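Side-chain contact in uncharacterized protein (Vibrio parahaemolyticus, PDB 1ZBP), which is of unknown function but belongs to the ImpE family, some members of which are associated with type VI secretion: residues A[166-171]-A[197-202]. Sequence-based numbering, arbitrary orientation.
Sequences FLVPIA and DGLGEG
Leu-199, in the loop between strands 189-196 and 202-207, reaches Phe-166 and Val-168 on strand 165-169. Residues 166-169 run extended and pass into a short 3-10 segment at 170-171, whereas 197-202 curl through a bulged link: Leu-199 and Gly-200 together stand opposite Ile-196, a classic beta bulge, and the chain turns a corner at Glu-201. Gly-198 (98°/-7°) and Gly-200 take positive-phi backbone angles that glycine adopts readily, which lets the chain bend.

The close contacts are apolar and between side chains, and the whole interface is small (129 Å² in all). Leu-199 CD2 lies 4.1 Å from CE2 of Phe-166, approaching the ring obliquely, while Leu-199 CD1 is 4.4 Å from CG2 of Val-168, a looser touch. The leucine's CB points toward the strand, and CG anti to the carbonyl carbon (chi1 -60°), together with an extended chi2, lets the two methyls reach it. Phe-166 and Val-168, two residues apart, both point their CB toward the loop; Phe-166 also packs on Val-93 and Ser-160, and Val-168 on Ile-156 and Ile-196. Nearby, OD2 of Asp-197 is hydrogen-bonded to Asn-174 ND2, and the backbone of Asp-197 pairs with Ser-172.

Strand 165-169 is the middle member of a three-stranded mixed sheet. The loop belongs to a beta hairpin at one end of an eight-stranded antiparallel sheet, formed by neighbours 189-196 and 202-207 with a classic bulge in their connection; its Leu-199 packs on strand 165-169 of the other sheet, within the ImpE family region.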
ATOM      1  N   PHE A 166       9.155  -0.120  -0.395  1.00 34.06           N
ATOM      2  CA  PHE A 166       9.669  -0.495  -1.718  1.00 34.07           C
ATOM      3  C   PHE A 166       8.687  -0.255  -2.869  1.00 33.86           C
ATOM      4  O   PHE A 166       7.484  -0.451  -2.724  1.00 35.49           O
ATOM      5  CB  PHE A 166      10.062  -1.979  -1.750  1.00 33.94           C
ATOM      6  CG  PHE A 166      11.411  -2.276  -1.158  1.00 38.15           C
ATOM      7  CD1 PHE A 166      11.614  -2.236   0.225  1.00 38.33           C
ATOM      8  CD2 PHE A 166      12.478  -2.641  -1.988  1.00 38.90           C
ATOM      9  CE1 PHE A 166      12.866  -2.562   0.774  1.00 40.47           C
ATOM     10  CE2 PHE A 166      13.727  -2.969  -1.460  1.00 40.22           C
ATOM     11  CZ  PHE A 166      13.929  -2.932  -0.067  1.00 41.14           C
ATOM     12  N   LEU A 167       9.231   0.166  -4.008  1.00 33.42           N
ATOM     13  CA  LEU A 167       8.478   0.391  -5.233  1.00 32.31           C
ATOM     14  C   LEU A 167       9.106  -0.582  -6.214  1.00 34.35           C
ATOM     15  O   LEU A 167      10.261  -0.416  -6.627  1.00 34.30           O
ATOM     16  CB  LEU A 167       8.634   1.826  -5.725  1.00 34.34           C
ATOM     17  CG  LEU A 167       7.518   2.770  -5.260  1.00 35.23           C
ATOM     18  CD1 LEU A 167       7.847   4.203  -5.668  1.00 33.92           C
ATOM     19  CD2 LEU A 167       6.186   2.336  -5.871  1.00 32.30           C
ATOM     20  N   VAL A 168       8.345  -1.610  -6.572  1.00 32.85           N
ATOM     21  CA  VAL A 168       8.854  -2.647  -7.440  1.00 32.26           C
ATOM     22  C   VAL A 168       8.070  -2.780  -8.732  1.00 31.99           C
ATOM     23  O   VAL A 168       6.845  -2.931  -8.726  1.00 32.84           O
ATOM     24  CB  VAL A 168       8.855  -3.995  -6.695  1.00 31.81           C
ATOM     25  CG1 VAL A 168       9.294  -5.104  -7.613  1.00 29.75           C
ATOM     26  CG2 VAL A 168       9.780  -3.893  -5.481  1.00 29.61           C
ATOM     27  N   PRO A 169       8.778  -2.699  -9.865  1.00 30.34           N
ATOM     28  CA  PRO A 169       8.203  -2.807 -11.208  1.00 29.76           C
ATOM     29  C   PRO A 169       7.416  -4.104 -11.319  1.00 27.48           C
ATOM     30  O   PRO A 169       7.931  -5.158 -10.980  1.00 25.26           O
ATOM     31  CB  PRO A 169       9.436  -2.819 -12.115  1.00 28.15           C
ATOM     32  CG  PRO A 169      10.385  -1.955 -11.379  1.00 30.70           C
ATOM     33  CD  PRO A 169      10.223  -2.428  -9.942  1.00 30.71           C
ATOM     34  N   ILE A 170       6.165  -4.017 -11.763  1.00 26.09           N
ATOM     35  CA  ILE A 170       5.341  -5.204 -11.922  1.00 25.16           C
ATOM     36  C   ILE A 170       6.100  -6.163 -12.849  1.00 25.05           C
ATOM     37  O   ILE A 170       6.067  -7.379 -12.658  1.00 23.45           O
ATOM     38  CB  ILE A 170       3.958  -4.844 -12.513  1.00 23.24           C
ATOM     39  CG1 ILE A 170       3.192  -3.992 -11.504  1.00 23.36           C
ATOM     40  CG2 ILE A 170       3.180  -6.112 -12.854  1.00 20.74           C
ATOM     41  CD1 ILE A 170       1.859  -3.473 -12.032  1.00 23.08           C
ATOM     42  N   ALA A 171       6.813  -5.596 -13.821  1.00 24.57           N
ATOM     43  CA  ALA A 171       7.610  -6.368 -14.785  1.00 27.44           C
ATOM     44  C   ALA A 171       8.719  -7.200 -14.129  1.00 28.38           C
ATOM     45  O   ALA A 171       9.201  -8.185 -14.709  1.00 28.52           O
ATOM     46  CB  ALA A 171       8.223  -5.434 -15.817  1.00 26.02           C
ATOM     47  N   ASP A 197      12.663 -10.143  -9.230  1.00 43.04           N
ATOM     48  CA  ASP A 197      14.045  -9.957  -9.635  1.00 45.79           C
ATOM     49  C   ASP A 197      14.653  -8.860  -8.777  1.00 46.48           C
ATOM     50  O   ASP A 197      14.067  -7.787  -8.634  1.00 47.42           O
ATOM     51  CB  ASP A 197      14.092  -9.557 -11.110  1.00 47.04           C
ATOM     52  CG  ASP A 197      13.449 -10.597 -12.006  1.00 49.30           C
ATOM     53  OD1 ASP A 197      13.042 -10.255 -13.143  1.00 49.53           O
ATOM     54  OD2 ASP A 197      13.367 -11.764 -11.563  1.00 48.24           O
ATOM     55  N   GLY A 198      15.820  -9.133  -8.201  1.00 47.74           N
ATOM     56  CA  GLY A 198      16.476  -8.135  -7.373  1.00 48.69           C
ATOM     57  C   GLY A 198      16.255  -8.314  -5.880  1.00 50.18           C
ATOM     58  O   GLY A 198      16.860  -7.598  -5.073  1.00 50.91           O
ATOM     59  N   LEU A 199      15.388  -9.258  -5.513  1.00 49.43           N
ATOM     60  CA  LEU A 199      15.086  -9.540  -4.106  1.00 48.53           C
ATOM     61  C   LEU A 199      14.947 -11.044  -3.860  1.00 47.66           C
ATOM     62  O   LEU A 199      14.995 -11.495  -2.716  1.00 48.23           O
ATOM     63  CB  LEU A 199      13.789  -8.840  -3.681  1.00 48.25           C
ATOM     64  CG  LEU A 199      13.732  -7.311  -3.777  1.00 49.59           C
ATOM     65  CD1 LEU A 199      12.328  -6.818  -3.455  1.00 48.77           C
ATOM     66  CD2 LEU A 199      14.750  -6.705  -2.835  1.00 51.01           C
ATOM     67  N   GLY A 200      14.784 -11.813  -4.934  1.00 46.33           N
ATOM     68  CA  GLY A 200      14.634 -13.252  -4.796  1.00 44.19           C
ATOM     69  C   GLY A 200      13.338 -13.585  -4.089  1.00 43.99           C
ATOM     70  O   GLY A 200      12.384 -12.808  -4.153  1.00 43.12           O
ATOM     71  N   GLU A 201      13.281 -14.733  -3.422  1.00 43.26           N
ATOM     72  CA  GLU A 201      12.065 -15.116  -2.702  1.00 42.31           C
ATOM     73  C   GLU A 201      11.998 -14.387  -1.367  1.00 41.02           C
ATOM     74  O   GLU A 201      12.967 -14.368  -0.608  1.00 40.63           O
ATOM     75  CB  GLU A 201      12.031 -16.622  -2.457  1.00 43.87           C
ATOM     76  CG  GLU A 201      12.106 -17.437  -3.735  1.00 51.19           C
ATOM     77  CD  GLU A 201      11.649 -18.875  -3.539  1.00 54.19           C
ATOM     78  OE1 GLU A 201      12.180 -19.547  -2.628  1.00 57.15           O
ATOM     79  OE2 GLU A 201      10.766 -19.332  -4.300  1.00 54.59           O
ATOM     80  N   GLY A 202      10.852 -13.781  -1.078  1.00 38.51           N
ATOM     81  CA  GLY A 202      10.711 -13.071   0.174  1.00 35.59           C
ATOM     82  C   GLY A 202       9.274 -12.833   0.572  1.00 35.08           C
ATOM     83  O   GLY A 202       8.354 -13.420   0.006  1.00 32.78           O
TER